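Local structure of halohydrin dehalogenase (Rhizobium radiobacter, 4IY1) at residues 22-27 / 220-225; 4-9 / 16-21; 27-32 / 68-73; 117-120 / 126-129; 61-66 / 109-114. The protein catalyses the conversion of vicinal halohydrins into epoxides with release of halide and, in reverse, the opening of epoxides by nucleophiles such as cyanide. The protein carries 37 engineered substitutions. All blocks are in the same frame, centred on the assembly; numbering follows the deposited sequence.

Contact 1. Residues 22-27 / 220-225; sequences SEAGHT and LVTFLA. Engineered in segment 220-225: Thr-222 (natural residue Ala).
Thr-222, an engineered residue, meets Ala-24 through its methyl because its first torsion (chi1 -58°) sets OG1 beside the backbone N and swings CG2 anti to it. CG2 of Thr-222 then stands 3.6 Å from CB of Ala-24, a methyl-to-methyl touch. The hydroxyl meanwhile bonds back to the carbonyl of Gly-218 one turn earlier in its own helix, which would help to hold this rotation. A second, looser approach is made by His-26: its chi1 of -58° carries the imidazole towards Ala-225, and CE1 of His-26 comes to 4.3 Å from O of Ala-225. No hydrogen bond crosses here, and ND1 of the same ring is engaged by the hydroxyl of Ser-2. Between the two touching residues the chain turns at Gly-25, where a phi of 99° and the bond from Gly-25 N to Ser-22 O (2.8 Å) belong to a Schellman motif that closes helix 14-23. Phe-223, on another face of helix 214-225, stacks with Phe-223 of the second subunit. The buried surface is small, 118 Å² in all. The turn that ends helix 14-23 thus packs against helix 214-225 on one face of the parallel sheet, as in the Rossmann fold of short-chain dehydrogenases/reductases.

Contact 2. Residues 4-9 / 16-21; sequences AIVTNV and GSALRL
Val-6 points its two methyls at helix 16-21. With CG1 anti to the backbone N (chi1 179°), that branch reaches CB of Ser-17 at 4.1 Å. CG2 of Val-6 sits among three residues, lying 3.9 Å from CD1 of Leu-21, 4.1 Å from CA of Ala-18 and 4.2 Å from CB of Ser-17. Leu-21 meets it at a slant rather than alongside. The same Leu-21 CD1 also approaches CB of Ala-4 at 4.3 Å, two residues back on the same side of the strand. Beyond the strand's end, Val-9 leans in from the loop and sets its CG2 3.9 Å from CB of Ala-18. All six touching residues are buried and the interface is apolar; the hydroxyl of Ser-17 is bonded to the carbonyl of Gly-13, just ahead of the helix. Strand and helix run nearly antiparallel, at 156° with axes 8.8 Å apart, as expected for the first two members of a beta-alpha-beta crossover. Strand 27-30 completes that unit, with Val-28 touching Ala-18 and Leu-21, while Ile-5 faces helix 59-70 on the opposite side of the sheet and helix 214-225 packs against Ser-17 and Leu-21.

Contact 3. Residues 27-32 / 68-73; sequences TVACHD and SALGHV. Engineered in segment 68-73: Leu-70 (natural residue Tyr), His-72 (natural residue Gln).
Leu-70, an engineered residue near the C-terminal end of helix 59-70, reaches across to Thr-27 and Ala-29, and its chain can be followed outward atom by atom. CB of Leu-70 is directed at the strand but stays back, 4.8 Å from CG2 of Thr-27. The next carbon, placed beside the backbone N by a chi1 of -61°, draws in slightly: CG of Leu-70 lies 4.4 Å from CG2 of Thr-27. Real contact comes at the fork. CD1 of Leu-70 settles between two residues on the same side of the strand, 3.8 Å from CB of Ala-29 and 4.0 Å from CG2 of Thr-27. The other branch, CD2 of Leu-70, meets CG2 of Thr-27 at 4.0 Å. The threonine methyl thus faces the fork, equally far from both branches, and is presented by a chi1 of -52°, which puts CG2 anti to the backbone N. Directly after Leu-70 the chain leaves the helix at Gly-71 with a phi of 124° and heads for the sheet. Around the touching atoms, Val-66 from the preceding turn also packs on Ala-29, whereas Val-28 points to helix 14-23 on the other side. The contact therefore packs the C-terminal part of helix 59-70 on strand 27-30 of the parallel Rossmann-fold sheet, on the face opposite helix 14-23. Every close approach between the segments is carbon to carbon and no hydrogen bond spans them, so the association rests on dispersion and partial burial of methyl groups, without the directional constraint of a polar bond.

Contact 4. Residues 117-120 / 126-129; sequences SQMK and HIIF
Met-119 lays its sulfur against Ile-127: SD of Met-119 is 3.8 Å from CG1 of Ile-127 and 4.0 Å from CD1 of the same isoleucine. Its methyl goes further, to 3.8 Å from the carbonyl O of His-126, a van der Waals approach only. Two nearly straight torsions, chi2 -173° and chi3 172°, extend the methionine from helix 94-122 to the following strand, 126-130, of the parallel Rossmann-fold sheet. On the strand side, Ile-127 turns CG1 beside its backbone N (chi1 -64°), which offers the CG1-CD1 arm to the sulfur. In the next shell the strand is fixed by backbone bonds in both directions, His-126 to Asp-74 and Leu-76, Ile-127 to Pro-169 and Phe-171. The side chain of His-126 starts off away from the helix, and its NE2 bonds to Asp-230. On the helix side, Gln-118 accepts a bond from the backbone N of Val-73, and Lys-120 makes a salt bridge to Asp-90 of the third subunit, so the turn bearing Met-119 is tied both to the chain's own core and to the tetramer. The joint is largely apolar: sulfur against aliphatic carbon, with the methyl also resting near a backbone carbonyl oxygen, a dispersion contact that needs no hydrogen bond.

Contact 5. Residues 61-66 / 109-114; sequences ELIEAV and FALANA. Engineered in segment 109-114: Ala-112 (natural residue Val).
This is an apolar helix-helix contact on one face of the Rossmann-fold sheet, joining helix 59-70 to helix 94-122. The short segments run in the same general direction, with their axes 10.0 Å apart and crossing at -40°, and the backbones come nearest where CA of Ile-63 and CA of Ala-114 are 6.7 Å apart. That closeness is consistent with the small methyl of Ala-114 at this position: CG1 of Ile-63, set beside its backbone N by a chi1 of -56°, rests 3.7 Å from CB of Ala-114. One turn earlier on the same helix, Leu-111 begins from a bond that does not aim at its neighbour, yet its end swings closer. CD2 of Leu-111 reaches 4.3 Å from CD1 of Ile-63 and, more loosely, 4.5 Å from CD2 of Leu-62. The three side chains therefore converge through branch ends, and the same groups also face the sheet, with Leu-62 and Ile-63 packing on Ile-5 and Leu-111 on Leu-76 and Ser-78. The engineered Ala-112 points away from helix 61-66. Farther round the second helix, Asn-113 donates through ND2 to the carbonyls of Ile-89 and Tyr-92 of the third subunit, and Phe-109 stacks with Tyr-97 of that subunit, so helix 94-122 serves this interface and the tetramer with different faces. Besides its methylene, Ile-63 uses its other branch: CG2, anti to the backbone N, lies 3.9 Å from the carbonyl O of Ala-114.

The five contacts bind helices on both faces of one parallel sheet. Contacts 1 and 2, with centres 9 Å apart, share helix 14-23 on one face; contacts 3 and 5 share helix 59-70 and contacts 4 and 5 helix 94-122 on the other, each pair about 10 Å apart between centres. Strands 3-6 and 27-30, neighbours in the sheet, link contact 2 to contact 3. Along the chain, contact 2 closes first, the segments of contacts 3 and 5 alternate, contact 4 follows, and contact 1 spans 3, 4 and 5, bringing the late helix 214-225 back to the first. Residues of segment 220-225 also meet the second subunit, and segments of contacts 4 and 5 the third.

Contact 1. Residues 22-27 / 220-225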
# COMPACT_ATOMS: atom_id res chain seq x y z
N SER B 22 1.64 20.05 25.53
CA SER B 22 1.92 20.97 26.61
C SER B 22 2.80 20.33 27.71
O SER B 22 3.83 20.88 28.11
CB SER B 22 0.62 21.51 27.19
OG SER B 22 0.90 22.56 28.06
N GLU B 23 2.43 19.12 28.12
CA GLU B 23 3.24 18.34 29.06
C GLU B 23 4.68 18.14 28.60
O GLU B 23 5.58 18.01 29.43
CB GLU B 23 2.58 17.00 29.34
CG GLU B 23 1.33 17.14 30.22
CD GLU B 23 0.40 15.95 30.14
OE1 GLU B 23 0.58 15.09 29.25
OE2 GLU B 23 -0.49 15.83 31.01
N ALA B 24 4.89 18.01 27.30
CA ALA B 24 6.24 17.81 26.76
C ALA B 24 7.04 19.10 26.79
O ALA B 24 8.23 19.10 26.51
CB ALA B 24 6.19 17.25 25.34
N GLY B 25 6.41 20.20 27.21
CA GLY B 25 7.18 21.43 27.38
C GLY B 25 7.04 22.39 26.21
O GLY B 25 7.72 23.41 26.16
N HIS B 26 6.17 22.06 25.26
CA HIS B 26 5.86 22.99 24.16
C HIS B 26 4.88 24.01 24.67
O HIS B 26 3.92 23.68 25.39
CB HIS B 26 5.23 22.25 22.97
CG HIS B 26 6.09 21.14 22.41
ND1 HIS B 26 7.19 21.38 21.68
CD2 HIS B 26 5.98 19.75 22.50
CE1 HIS B 26 7.79 20.21 21.36
NE2 HIS B 26 7.04 19.22 21.87
N THR B 27 5.07 25.26 24.23
CA THR B 27 3.99 26.24 24.30
C THR B 27 2.98 26.00 23.17
O THR B 27 3.30 26.21 22.00
CB THR B 27 4.54 27.66 24.16
OG1 THR B 27 5.59 27.84 25.11
CG2 THR B 27 3.46 28.66 24.42
N LEU B 220 1.51 9.78 20.34
CA LEU B 220 2.10 9.57 19.03
C LEU B 220 2.47 10.92 18.43
O LEU B 220 3.61 11.13 18.04
CB LEU B 220 1.13 8.84 18.10
CG LEU B 220 1.66 8.66 16.67
CD1 LEU B 220 3.00 7.92 16.65
CD2 LEU B 220 0.67 7.94 15.78
N VAL B 221 1.52 11.82 18.41
CA VAL B 221 1.75 13.20 17.97
C VAL B 221 3.02 13.71 18.65
O VAL B 221 3.92 14.23 17.99
CB VAL B 221 0.57 14.13 18.36
CG1 VAL B 221 1.03 15.59 18.38
CG2 VAL B 221 -0.60 13.95 17.40
N THR B 222 3.11 13.52 19.96
CA THR B 222 4.20 14.11 20.73
C THR B 222 5.55 13.45 20.49
O THR B 222 6.57 14.13 20.37
CB THR B 222 3.89 14.10 22.24
OG1 THR B 222 2.66 14.81 22.48
CG2 THR B 222 5.01 14.76 23.04
N PHE B 223 5.56 12.12 20.34
CA PHE B 223 6.77 11.44 19.89
C PHE B 223 7.26 11.95 18.51
O PHE B 223 8.47 12.16 18.29
CB PHE B 223 6.52 9.92 19.84
CG PHE B 223 7.68 9.13 19.32
CD1 PHE B 223 8.82 8.97 20.09
CD2 PHE B 223 7.61 8.50 18.09
CE1 PHE B 223 9.89 8.27 19.62
CE2 PHE B 223 8.66 7.72 17.63
CZ PHE B 223 9.79 7.59 18.40
N LEU B 224 6.34 12.07 17.56
CA LEU B 224 6.72 12.53 16.20
C LEU B 224 7.28 13.96 16.25
O LEU B 224 8.27 14.28 15.59
CB LEU B 224 5.53 12.49 15.23
CG LEU B 224 4.98 11.08 15.04
CD1 LEU B 224 3.82 11.10 14.05
CD2 LEU B 224 6.09 10.12 14.61
N ALA B 225 6.69 14.78 17.11
CA ALA B 225 7.09 16.16 17.25
C ALA B 225 8.34 16.36 18.14
O ALA B 225 8.86 17.48 18.24
CB ALA B 225 5.93 16.99 17.77

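Contact 2. Residues 4-9 / 16-21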
# COMPACT_ATOMS: atom_id res chain seq x y z
N ALA B 4 3.77 25.23 19.32
CA ALA B 4 2.98 24.32 18.49
C ALA B 4 1.60 24.92 18.34
O ALA B 4 1.22 25.78 19.13
CB ALA B 4 2.88 22.94 19.16
N ILE B 5 0.93 24.57 17.24
CA ILE B 5 -0.49 24.88 17.01
C ILE B 5 -1.25 23.61 16.75
O ILE B 5 -0.87 22.83 15.87
CB ILE B 5 -0.70 25.71 15.74
CG1 ILE B 5 0.19 26.92 15.73
CG2 ILE B 5 -2.17 26.09 15.57
CD1 ILE B 5 0.28 27.54 14.36
N VAL B 6 -2.38 23.48 17.41
CA VAL B 6 -3.31 22.39 17.15
C VAL B 6 -4.63 23.05 16.79
O VAL B 6 -5.03 24.03 17.43
CB VAL B 6 -3.50 21.51 18.43
CG1 VAL B 6 -4.49 20.38 18.19
CG2 VAL B 6 -2.18 20.97 18.93
N THR B 7 -5.21 22.64 15.68
CA THR B 7 -6.45 23.20 15.20
C THR B 7 -7.61 22.38 15.73
O THR B 7 -7.43 21.20 16.11
CB THR B 7 -6.51 23.22 13.64
OG1 THR B 7 -6.37 21.88 13.12
CG2 THR B 7 -5.37 24.11 13.08
N ASN B 8 -8.81 22.95 15.65
CA ASN B 8 -10.02 22.26 16.04
C ASN B 8 -9.88 21.55 17.39
O ASN B 8 -10.25 20.39 17.55
CB ASN B 8 -10.46 21.29 14.93
CG ASN B 8 -10.88 22.03 13.65
OD1 ASN B 8 -11.54 23.07 13.70
ND2 ASN B 8 -10.45 21.51 12.51
N VAL B 9 -9.36 22.27 18.37
CA VAL B 9 -8.79 21.64 19.54
C VAL B 9 -9.82 20.88 20.37
O VAL B 9 -9.47 19.94 21.07
CB VAL B 9 -8.00 22.63 20.41
CG1 VAL B 9 -8.95 23.54 21.17
CG2 VAL B 9 -7.09 21.87 21.36
N GLY B 16 -6.11 15.45 23.03
CA GLY B 16 -4.98 14.53 23.23
C GLY B 16 -3.69 15.14 22.76
O GLY B 16 -2.66 15.04 23.44
N SER B 17 -3.73 15.82 21.62
CA SER B 17 -2.53 16.42 21.06
C SER B 17 -2.07 17.59 21.90
O SER B 17 -0.90 17.68 22.24
CB SER B 17 -2.78 16.90 19.63
OG SER B 17 -3.03 15.80 18.79
N ALA B 18 -2.96 18.54 22.14
CA ALA B 18 -2.53 19.79 22.81
C ALA B 18 -2.07 19.49 24.23
O ALA B 18 -0.98 19.92 24.64
CB ALA B 18 -3.67 20.83 22.82
N LEU B 19 -2.86 18.71 24.97
CA LEU B 19 -2.51 18.37 26.36
C LEU B 19 -1.18 17.64 26.44
O LEU B 19 -0.29 18.05 27.19
CB LEU B 19 -3.60 17.53 27.02
CG LEU B 19 -4.94 18.22 27.22
CD1 LEU B 19 -6.00 17.26 27.75
CD2 LEU B 19 -4.79 19.42 28.12
N ARG B 20 -1.01 16.57 25.65
CA ARG B 20 0.25 15.84 25.65
C ARG B 20 1.44 16.69 25.15
O ARG B 20 2.55 16.62 25.70
CB ARG B 20 0.14 14.53 24.86
CG ARG B 20 1.28 13.57 25.07
CD ARG B 20 1.53 13.34 26.56
NE ARG B 20 2.74 12.55 26.84
CZ ARG B 20 3.95 13.08 27.05
NH1 ARG B 20 4.15 14.39 26.93
NH2 ARG B 20 4.96 12.28 27.38
N LEU B 21 1.18 17.62 24.25
CA LEU B 21 2.26 18.50 23.77
C LEU B 21 2.64 19.51 24.85
O LEU B 21 3.81 19.83 25.07
CB LEU B 21 1.81 19.22 22.50
CG LEU B 21 1.75 18.36 21.21
CD1 LEU B 21 1.12 19.15 20.07
CD2 LEU B 21 3.16 17.98 20.81

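Contact 3. Residues 27-32 / 68-73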
# COMPACT_ATOMS: atom_id res chain seq x y z
N THR B 27 5.07 25.26 24.23
CA THR B 27 3.99 26.24 24.30
C THR B 27 2.98 26.00 23.17
O THR B 27 3.30 26.21 22.00
CB THR B 27 4.54 27.66 24.16
OG1 THR B 27 5.59 27.84 25.11
CG2 THR B 27 3.46 28.66 24.42
N VAL B 28 1.75 25.66 23.55
CA VAL B 28 0.74 25.21 22.63
C VAL B 28 -0.35 26.24 22.38
O VAL B 28 -1.21 26.46 23.24
CB VAL B 28 0.08 23.91 23.12
CG1 VAL B 28 -0.84 23.32 22.04
CG2 VAL B 28 1.15 22.91 23.51
N ALA B 29 -0.38 26.77 21.16
CA ALA B 29 -1.51 27.58 20.71
C ALA B 29 -2.59 26.71 20.11
O ALA B 29 -2.30 25.72 19.41
CB ALA B 29 -1.04 28.61 19.70
N CYS B 30 -3.84 27.04 20.43
CA CYS B 30 -4.98 26.21 20.05
C CYS B 30 -5.95 27.00 19.23
O CYS B 30 -6.29 28.15 19.56
CB CYS B 30 -5.72 25.71 21.29
SG CYS B 30 -4.70 24.73 22.40
N HIS B 31 -6.54 26.33 18.25
CA HIS B 31 -7.54 26.95 17.42
C HIS B 31 -8.82 26.17 17.53
O HIS B 31 -8.81 24.95 17.77
CB HIS B 31 -7.03 27.02 15.97
CG HIS B 31 -8.12 26.89 14.93
ND1 HIS B 31 -8.76 25.73 14.68
CD2 HIS B 31 -8.66 27.83 14.06
CE1 HIS B 31 -9.71 25.93 13.76
NE2 HIS B 31 -9.64 27.20 13.36
N ASP B 32 -9.93 26.88 17.48
CA ASP B 32 -11.23 26.25 17.39
C ASP B 32 -12.24 27.22 16.82
O ASP B 32 -12.09 28.46 16.95
CB ASP B 32 -11.70 25.76 18.76
CG ASP B 32 -12.84 24.79 18.67
OD1 ASP B 32 -14.00 25.20 18.81
OD2 ASP B 32 -12.59 23.61 18.36
N SER B 68 3.35 36.19 15.99
CA SER B 68 3.48 37.47 16.70
C SER B 68 3.65 37.23 18.18
O SER B 68 4.64 37.63 18.76
CB SER B 68 2.26 38.37 16.48
OG SER B 68 2.21 38.85 15.16
N ALA B 69 2.67 36.57 18.77
CA ALA B 69 2.61 36.38 20.22
C ALA B 69 3.68 35.43 20.77
O ALA B 69 4.39 35.78 21.71
CB ALA B 69 1.22 35.91 20.62
N LEU B 70 3.80 34.24 20.19
CA LEU B 70 4.51 33.13 20.85
C LEU B 70 5.87 32.82 20.28
O LEU B 70 6.55 31.93 20.78
CB LEU B 70 3.67 31.85 20.88
CG LEU B 70 2.34 31.94 21.64
CD1 LEU B 70 1.53 30.64 21.59
CD2 LEU B 70 2.58 32.37 23.08
N GLY B 71 6.27 33.50 19.22
CA GLY B 71 7.61 33.32 18.67
C GLY B 71 7.71 32.92 17.20
O GLY B 71 8.23 33.69 16.39
N HIS B 72 7.25 31.72 16.87
CA HIS B 72 7.64 31.04 15.63
C HIS B 72 7.18 29.64 15.76
O HIS B 72 7.50 28.98 16.75
CB HIS B 72 9.16 31.01 15.46
CG HIS B 72 9.67 31.96 14.40
ND1 HIS B 72 10.92 32.48 14.42
CD2 HIS B 72 9.03 32.54 13.29
CE1 HIS B 72 11.09 33.31 13.37
NE2 HIS B 72 9.93 33.34 12.68
N VAL B 73 6.52 29.14 14.73
CA VAL B 73 5.83 27.86 14.84
C VAL B 73 6.80 26.70 14.57
O VAL B 73 7.47 26.66 13.54
CB VAL B 73 4.62 27.79 13.90
CG1 VAL B 73 3.93 26.44 13.98
CG2 VAL B 73 3.65 28.92 14.20

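Contact 4. Residues 117-120 / 126-129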
# COMPACT_ATOMS: atom_id res chain seq x y z
N SER B 117 7.43 28.51 4.96
CA SER B 117 8.59 29.27 4.54
C SER B 117 9.42 29.73 5.74
O SER B 117 10.65 29.64 5.70
CB SER B 117 8.21 30.41 3.58
OG SER B 117 7.52 31.42 4.26
N GLN B 118 8.77 29.99 6.88
CA GLN B 118 9.56 30.16 8.13
C GLN B 118 10.27 28.91 8.63
O GLN B 118 11.46 28.95 8.97
CB GLN B 118 8.78 30.86 9.25
CG GLN B 118 7.48 30.20 9.68
CD GLN B 118 7.16 30.46 11.15
OE1 GLN B 118 7.80 29.89 12.05
NE2 GLN B 118 6.14 31.28 11.40
N MET B 119 9.62 27.76 8.53
CA MET B 119 10.28 26.51 8.94
C MET B 119 11.50 26.26 8.07
O MET B 119 12.55 25.78 8.55
CB MET B 119 9.32 25.33 8.82
CG MET B 119 8.18 25.37 9.82
SD MET B 119 7.21 23.85 9.75
CE MET B 119 6.09 24.05 11.16
N LYS B 120 11.35 26.55 6.78
CA LYS B 120 12.44 26.29 5.82
C LYS B 120 13.62 27.25 6.10
O LYS B 120 14.78 26.84 6.10
CB LYS B 120 11.93 26.46 4.39
CG LYS B 120 11.23 25.23 3.82
CD LYS B 120 10.39 25.56 2.60
CE LYS B 120 11.25 26.03 1.44
NZ LYS B 120 10.44 26.28 0.20
N HIS B 126 8.02 20.63 12.39
CA HIS B 126 7.38 19.34 12.16
C HIS B 126 5.97 19.62 11.79
O HIS B 126 5.34 20.52 12.36
CB HIS B 126 7.40 18.50 13.43
CG HIS B 126 8.77 18.03 13.83
ND1 HIS B 126 9.60 18.78 14.56
CD2 HIS B 126 9.39 16.78 13.69
CE1 HIS B 126 10.77 18.12 14.75
NE2 HIS B 126 10.63 16.89 14.26
N ILE B 127 5.46 18.87 10.81
CA ILE B 127 4.11 19.04 10.33
C ILE B 127 3.35 17.73 10.33
O ILE B 127 3.88 16.69 9.89
CB ILE B 127 4.14 19.60 8.89
CG1 ILE B 127 4.77 21.01 8.90
CG2 ILE B 127 2.73 19.67 8.31
CD1 ILE B 127 4.72 21.66 7.54
N ILE B 128 2.19 17.74 10.96
CA ILE B 128 1.43 16.50 11.22
C ILE B 128 -0.00 16.76 10.85
O ILE B 128 -0.60 17.70 11.33
CB ILE B 128 1.46 16.12 12.70
CG1 ILE B 128 2.84 15.70 13.11
CG2 ILE B 128 0.47 14.99 12.98
CD1 ILE B 128 3.14 15.99 14.57
N PHE B 129 -0.49 16.02 9.85
CA PHE B 129 -1.89 16.04 9.48
C PHE B 129 -2.60 14.92 10.25
O PHE B 129 -2.23 13.75 10.14
CB PHE B 129 -2.02 15.75 7.98
CG PHE B 129 -1.47 16.85 7.08
CD1 PHE B 129 -1.36 16.64 5.72
CD2 PHE B 129 -1.05 18.07 7.61
CE1 PHE B 129 -0.86 17.63 4.88
CE2 PHE B 129 -0.51 19.05 6.79
CZ PHE B 129 -0.41 18.82 5.42

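Contact 5. Residues 61-66 / 109-114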
# COMPACT_ATOMS: atom_id res chain seq x y z
N GLU B 61 -4.01 34.26 9.04
CA GLU B 61 -4.11 35.08 10.24
C GLU B 61 -3.80 34.27 11.53
O GLU B 61 -3.20 34.80 12.47
CB GLU B 61 -5.47 35.75 10.33
CG GLU B 61 -6.63 34.78 10.28
CD GLU B 61 -7.91 35.37 10.83
OE1 GLU B 61 -7.84 36.48 11.42
OE2 GLU B 61 -8.95 34.70 10.76
N LEU B 62 -4.07 32.97 11.51
CA LEU B 62 -3.69 32.15 12.67
C LEU B 62 -2.17 32.04 12.82
O LEU B 62 -1.61 32.41 13.86
CB LEU B 62 -4.34 30.77 12.62
CG LEU B 62 -4.02 29.87 13.85
CD1 LEU B 62 -4.71 30.39 15.10
CD2 LEU B 62 -4.40 28.41 13.58
N ILE B 63 -1.49 31.58 11.78
CA ILE B 63 -0.04 31.51 11.80
C ILE B 63 0.64 32.85 12.20
O ILE B 63 1.58 32.86 13.00
CB ILE B 63 0.49 31.05 10.44
CG1 ILE B 63 -0.13 29.70 10.05
CG2 ILE B 63 2.00 30.97 10.45
CD1 ILE B 63 0.22 28.55 10.96
N GLU B 64 0.20 33.95 11.61
CA GLU B 64 0.79 35.26 11.94
C GLU B 64 0.50 35.64 13.39
O GLU B 64 1.36 36.17 14.09
CB GLU B 64 0.28 36.35 11.00
CG GLU B 64 0.60 36.08 9.54
CD GLU B 64 0.28 37.25 8.62
OE1 GLU B 64 1.09 37.53 7.71
OE2 GLU B 64 -0.81 37.86 8.77
N ALA B 65 -0.72 35.37 13.85
CA ALA B 65 -1.11 35.72 15.20
C ALA B 65 -0.29 34.93 16.24
O ALA B 65 0.16 35.49 17.24
CB ALA B 65 -2.61 35.52 15.40
N VAL B 66 -0.06 33.65 15.98
CA VAL B 66 0.77 32.81 16.85
C VAL B 66 2.21 33.26 16.75
O VAL B 66 2.93 33.29 17.75
CB VAL B 66 0.70 31.31 16.46
CG1 VAL B 66 1.70 30.51 17.28
CG2 VAL B 66 -0.72 30.75 16.61
N PHE B 109 -3.46 21.83 3.46
CA PHE B 109 -2.54 22.44 2.48
C PHE B 109 -2.30 23.91 2.83
O PHE B 109 -1.17 24.35 2.91
CB PHE B 109 -3.10 22.33 1.08
CG PHE B 109 -2.27 23.04 0.02
CD1 PHE B 109 -2.51 24.36 -0.29
CD2 PHE B 109 -1.28 22.36 -0.67
CE1 PHE B 109 -1.69 25.05 -1.20
CE2 PHE B 109 -0.54 23.00 -1.65
CZ PHE B 109 -0.71 24.36 -1.88
N ALA B 110 -3.39 24.58 3.16
CA ALA B 110 -3.40 26.01 3.46
C ALA B 110 -2.56 26.26 4.69
O ALA B 110 -1.64 27.07 4.66
CB ALA B 110 -4.84 26.45 3.69
N LEU B 111 -2.74 25.43 5.71
CA LEU B 111 -1.95 25.59 6.93
C LEU B 111 -0.49 25.28 6.67
O LEU B 111 0.39 26.04 7.09
CB LEU B 111 -2.51 24.72 8.06
CG LEU B 111 -3.75 25.35 8.68
CD1 LEU B 111 -4.65 24.32 9.34
CD2 LEU B 111 -3.30 26.43 9.69
N ALA B 112 -0.21 24.22 5.91
CA ALA B 112 1.19 23.92 5.58
C ALA B 112 1.83 25.07 4.77
O ALA B 112 3.00 25.37 4.95
CB ALA B 112 1.33 22.61 4.82
N ASN B 113 1.12 25.48 3.74
CA ASN B 113 1.54 26.57 2.86
C ASN B 113 1.80 27.88 3.65
O ASN B 113 2.84 28.51 3.47
CB ASN B 113 0.51 26.77 1.73
CG ASN B 113 0.74 28.03 0.90
OD1 ASN B 113 0.13 29.06 1.16
ND2 ASN B 113 1.54 27.92 -0.15
N ALA B 114 1.01 28.13 4.69
CA ALA B 114 1.25 29.30 5.58
C ALA B 114 2.49 29.21 6.48
O ALA B 114 3.10 30.22 6.83
CB ALA B 114 0.00 29.62 6.40